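Side-chain contacts in interleukin 22 (Danio rerio, PDB 4O6K), which is a helical cytokine of the IL-10 family that probably signals, like its human counterpart, by engaging an IL-22 receptor on target cells: residues A[2-5]-A[6-9]; A[131-134]-A[135-139]. All coordinates share one frame; numbering follows the deposited sequence. Where two conformers were deposited one is given.

How the contacts relate
Two local contacts, one at each end of the chain, show how, in this helical cytokine, the amino-terminal segment lies against the last helix. Contact 1 (2-5 with 6-9) is a turn leading into helix 10-24; contact 2 (131-134 with 135-139) is a run of the last helix, 130-140. They come in series along the sequence, with most of the bundle between them, yet their centres lie 11 Å apart, on the same side of the chain's centre. They touch directly: P6 O accepts a hydrogen bond from Y134 OH, L7 packs on Y134 and L137, and D8 on F138. The two ends of a single-chain, all-helical fold are thus brought together.

Contact 1. Residues A[2-5]-A[6-9]; sequences ARPT and PLDS
From T5 to D8 the backbone winds as a short 3-10 turn, L7 N bonded to P4 O and D8 N to T5 O, each at 2.9 Å. S9 N continues the pattern onto P6 O. Ahead of the turn, A2 CB meets L7 CD1 at 3.5 Å, tighter than usual van der Waals contact. The same L7 CD1 also touches the P4 ring, at 3.6 Å from P4 CD, and the two side chains run alongside each other in the same direction. L7 places CG beside its own backbone N, anti to the carbonyl carbon (chi1 -83°), and from there CD1 reaches both A2 CB and P4 CD. L7 CB itself lies 3.3 Å from P4 O. P6 CD lies 3.1 Å from T5 OG1, since that hydroxyl sits between its own backbone N and carbonyl carbon (chi1 64°), while V86 of helix 76-93 touches P4 and P6 alike. A glycine in place of P6 would probably let the backbone flex at the start of the turn and leave V86 without the ring that packs on it. P6 O is gripped by Y134 OH and T12 OG1, and L7 O by W13 NE1. With S9 at the N-cap position, this is a 3-10 lead-in to helix 10-24, the first helix of an IL-10-family bundle.

Contact 2. Residues A[131-134]-A[135-139]; sequences NTLY and HYLFE
Neighbouring turns of one helix meet here, in helix 130-140, the last of the chain, where T132 lies beside Y136 and L133 beside L137 at a spacing of four residues. Four successive backbone bonds carry the run: H135 N to N131 O, Y136 N to T132 O, L137 N to L133 O and F138 N to Y134 O, the last the shortest at 2.8 Å. T132 CG2 sits over a face of the Y136 ring as a CH-pi contact, 4.0 Å from the centroid and 28° off the normal, and its closest ring atom is CZ at 3.6 Å. The methyl reaches that place because CG2 stands anti to the backbone N of T132, beside the carbonyl carbon. T132 O also lies over a face of this ring, 3.4 Å above its plane and displaced toward the rim. The polar end of Y136 goes to R32 NH2, and its ring meets F37. Such i to i+4 pairing is general to alpha helices; in this all-helical bundle of the IL-10-family type, successive faces of helix 130-140 meet different neighbours. L133 and L137 both pack on N51 of helix 47-62, while L133 CG and L137 CD1 are a loose 4.4 Å apart. The Y134 ring packs against helix 10-24, meeting the W13 ring edge-to-face and touching L16; its hydroxyl is hydrogen-bonded to T12 OG1 as well as to P6 O. On a further side, the H135 ring has E139 OE2 at its edge, in the ring plane, and both residues touch L42 of helix 39-42.

Contact 1. Residues A[2-5]-A[6-9]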
loop_
_atom_site.group_PDB
_atom_site.type_symbol
_atom_site.label_atom_id
_atom_site.label_comp_id
_atom_site.label_asym_id
_atom_site.label_seq_id
_atom_site.Cartn_x
_atom_site.Cartn_y
_atom_site.Cartn_z
ATOM N N ALA A 2 -8.416 -1.841 13.117
ATOM C CA ALA A 2 -6.963 -1.952 12.993
ATOM C C ALA A 2 -6.403 -1.156 14.157
ATOM O O ALA A 2 -7.179 -0.631 14.944
ATOM C CB ALA A 2 -6.472 -1.418 11.669
ATOM N N ARG A 3 -5.079 -1.058 14.274
ATOM C CA ARG A 3 -4.508 -0.228 15.334
ATOM C C ARG A 3 -4.388 1.241 14.881
ATOM O O ARG A 3 -4.868 2.125 15.592
ATOM C CB ARG A 3 -3.154 -0.771 15.852
ATOM C CG ARG A 3 -2.292 -1.577 14.888
ATOM C CD ARG A 3 -1.141 -2.271 15.610
ATOM N NE ARG A 3 -1.527 -3.575 16.143
ATOM C CZ ARG A 3 -1.049 -4.735 15.705
ATOM N NH1 ARG A 3 -0.150 -4.761 14.729
ATOM N NH2 ARG A 3 -1.462 -5.871 16.250
ATOM N N PRO A 4 -3.745 1.523 13.723
ATOM C CA PRO A 4 -3.677 2.942 13.373
ATOM C C PRO A 4 -5.060 3.453 12.999
ATOM O O PRO A 4 -5.674 2.931 12.070
ATOM C CB PRO A 4 -2.741 2.975 12.159
ATOM C CG PRO A 4 -2.048 1.658 12.160
ATOM C CD PRO A 4 -3.083 0.716 12.681
ATOM N N THR A 5 -5.534 4.459 13.721
ATOM C CA THR A 5 -6.901 4.956 13.581
ATOM C C THR A 5 -7.359 5.368 12.163
ATOM O O THR A 5 -8.547 5.251 11.862
ATOM C CB THR A 5 -7.129 6.133 14.545
ATOM O OG1 THR A 5 -6.272 7.225 14.195
ATOM C CG2 THR A 5 -6.815 5.692 15.964
ATOM N N PRO A 6 -6.446 5.860 11.294
ATOM C CA PRO A 6 -6.938 6.162 9.942
ATOM C C PRO A 6 -7.451 4.940 9.180
ATOM O O PRO A 6 -8.223 5.091 8.233
ATOM C CB PRO A 6 -5.706 6.746 9.244
ATOM C CG PRO A 6 -4.898 7.314 10.339
ATOM C CD PRO A 6 -5.073 6.368 11.483
ATOM N N LEU A 7 -7.033 3.746 9.588
ATOM C CA LEU A 7 -7.528 2.517 8.978
ATOM C C LEU A 7 -9.002 2.302 9.312
ATOM O O LEU A 7 -9.679 1.487 8.686
ATOM C CB LEU A 7 -6.689 1.318 9.429
ATOM C CG LEU A 7 -5.395 1.092 8.641
ATOM C CD1 LEU A 7 -4.418 0.214 9.393
ATOM C CD2 LEU A 7 -5.725 0.452 7.306
ATOM N N ASP A 8 -9.492 3.039 10.305
ATOM C CA ASP A 8 -10.900 2.985 10.675
ATOM C C ASP A 8 -11.658 4.201 10.143
ATOM O O ASP A 8 -12.819 4.415 10.486
ATOM C CB ASP A 8 -11.059 2.880 12.193
ATOM C CG ASP A 8 -10.753 1.488 12.715
ATOM O OD1 ASP A 8 -11.180 0.507 12.069
ATOM O OD2 ASP A 8 -10.091 1.370 13.767
ATOM N N SER A 9 -10.996 4.990 9.305
ATOM C CA SER A 9 -11.617 6.165 8.700
ATOM C C SER A 9 -12.204 5.835 7.328
ATOM O O SER A 9 -11.467 5.565 6.380
ATOM C CB SER A 9 -10.614 7.311 8.576
ATOM O OG SER A 9 -11.147 8.359 7.784
#

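Contact 2. Residues A[131-134]-A[135-139]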
loop_
_atom_site.group_PDB
_atom_site.type_symbol
_atom_site.label_atom_id
_atom_site.label_comp_id
_atom_site.label_asym_id
_atom_site.label_seq_id
_atom_site.Cartn_x
_atom_site.Cartn_y
_atom_site.Cartn_z
ATOM N N ASN A 131 -5.658 0.275 -2.443
ATOM C CA ASN A 131 -6.844 -0.102 -1.683
ATOM C C ASN A 131 -6.697 -1.508 -1.103
ATOM O O ASN A 131 -7.075 -1.759 0.041
ATOM C CB ASN A 131 -8.088 -0.016 -2.572
ATOM C CG ASN A 131 -9.387 -0.067 -1.783
ATOM O OD1 ASN A 131 -10.472 0.037 -2.354
ATOM N ND2 ASN A 131 -9.283 -0.198 -0.465
ATOM N N THR A 132 -6.151 -2.417 -1.905
ATOM C CA THR A 132 -5.921 -3.797 -1.483
ATOM C C THR A 132 -4.880 -3.879 -0.362
ATOM O O THR A 132 -5.026 -4.660 0.581
ATOM C CB THR A 132 -5.465 -4.672 -2.671
ATOM O OG1 THR A 132 -6.490 -4.688 -3.673
ATOM C CG2 THR A 132 -5.182 -6.100 -2.220
ATOM N N LEU A 133 -3.832 -3.070 -0.473
ATOM C CA LEU A 133 -2.794 -3.003 0.552
ATOM C C LEU A 133 -3.379 -2.528 1.879
ATOM O O LEU A 133 -3.029 -3.037 2.943
ATOM C CB LEU A 133 -1.660 -2.077 0.106
ATOM C CG LEU A 133 -0.485 -1.871 1.067
ATOM C CD1 LEU A 133 0.147 -3.203 1.458
ATOM C CD2 LEU A 133 0.548 -0.948 0.443
ATOM N N TYR A 134 -4.272 -1.546 1.798
ATOM C CA TYR A 134 -4.957 -1.000 2.965
ATOM C C TYR A 134 -5.780 -2.078 3.658
ATOM O O TYR A 134 -5.851 -2.136 4.886
ATOM C CB TYR A 134 -5.859 0.160 2.545
ATOM C CG TYR A 134 -6.020 1.248 3.579
ATOM C CD1 TYR A 134 -4.939 2.022 3.974
ATOM C CD2 TYR A 134 -7.264 1.525 4.136
ATOM C CE1 TYR A 134 -5.085 3.028 4.909
ATOM C CE2 TYR A 134 -7.419 2.532 5.069
ATOM C CZ TYR A 134 -6.325 3.279 5.451
ATOM O OH TYR A 134 -6.468 4.282 6.381
ATOM N N HIS A 135 -6.398 -2.931 2.848
ATOM C CA HIS A 135 -7.169 -4.067 3.332
ATOM C C HIS A 135 -6.288 -5.075 4.067
ATOM O O HIS A 135 -6.677 -5.612 5.105
ATOM C CB HIS A 135 -7.887 -4.734 2.155
ATOM C CG HIS A 135 -8.141 -6.196 2.341
ATOM N ND1 HIS A 135 -8.842 -6.706 3.412
ATOM C CD2 HIS A 135 -7.788 -7.262 1.583
ATOM C CE1 HIS A 135 -8.906 -8.021 3.309
ATOM N NE2 HIS A 135 -8.274 -8.384 2.207
ATOM N N TYR A 136 -5.103 -5.329 3.520
ATOM C CA TYR A 136 -4.133 -6.216 4.154
ATOM C C TYR A 136 -3.727 -5.685 5.525
ATOM O O TYR A 136 -3.679 -6.428 6.506
ATOM C CB TYR A 136 -2.899 -6.389 3.268
ATOM C CG TYR A 136 -3.154 -7.192 2.011
ATOM C CD1 TYR A 136 -4.363 -7.847 1.813
ATOM C CD2 TYR A 136 -2.183 -7.296 1.023
ATOM C CE1 TYR A 136 -4.599 -8.582 0.667
ATOM C CE2 TYR A 136 -2.410 -8.027 -0.126
ATOM C CZ TYR A 136 -3.619 -8.668 -0.299
ATOM O OH TYR A 136 -3.849 -9.397 -1.441
ATOM N N LEU A 137 -3.430 -4.390 5.574
ATOM C CA LEU A 137 -3.079 -3.717 6.817
ATOM C C LEU A 137 -4.228 -3.770 7.816
ATOM O O LEU A 137 -4.025 -4.074 8.989
ATOM C CB LEU A 137 -2.685 -2.265 6.542
ATOM C CG LEU A 137 -1.397 -2.092 5.737
ATOM C CD1 LEU A 137 -1.275 -0.671 5.214
ATOM C CD2 LEU A 137 -0.193 -2.459 6.588
ATOM N N PHE A 138 -5.432 -3.466 7.342
ATOM C CA PHE A 138 -6.625 -3.479 8.184
ATOM C C PHE A 138 -6.786 -4.807 8.922
ATOM O O PHE A 138 -7.028 -4.829 10.125
ATOM C CB PHE A 138 -7.873 -3.197 7.339
ATOM C CG PHE A 138 -9.136 -3.023 8.144
ATOM C CD1 PHE A 138 -9.888 -4.122 8.532
ATOM C CD2 PHE A 138 -9.574 -1.759 8.503
ATOM C CE1 PHE A 138 -11.049 -3.964 9.263
ATOM C CE2 PHE A 138 -10.734 -1.597 9.236
ATOM C CZ PHE A 138 -11.472 -2.700 9.615
ATOM N N GLU A 139 -6.647 -5.911 8.197
ATOM C CA GLU A 139 -6.873 -7.229 8.777
ATOM C C GLU A 139 -5.688 -7.739 9.598
ATOM O O GLU A 139 -5.873 -8.304 10.674
ATOM C CB GLU A 139 -7.223 -8.235 7.678
ATOM C CG GLU A 139 -8.490 -7.868 6.925
ATOM C CD GLU A 139 -9.202 -9.069 6.342
ATOM O OE1 GLU A 139 -8.649 -10.186 6.411
ATOM O OE2 GLU A 139 -10.324 -8.895 5.820
#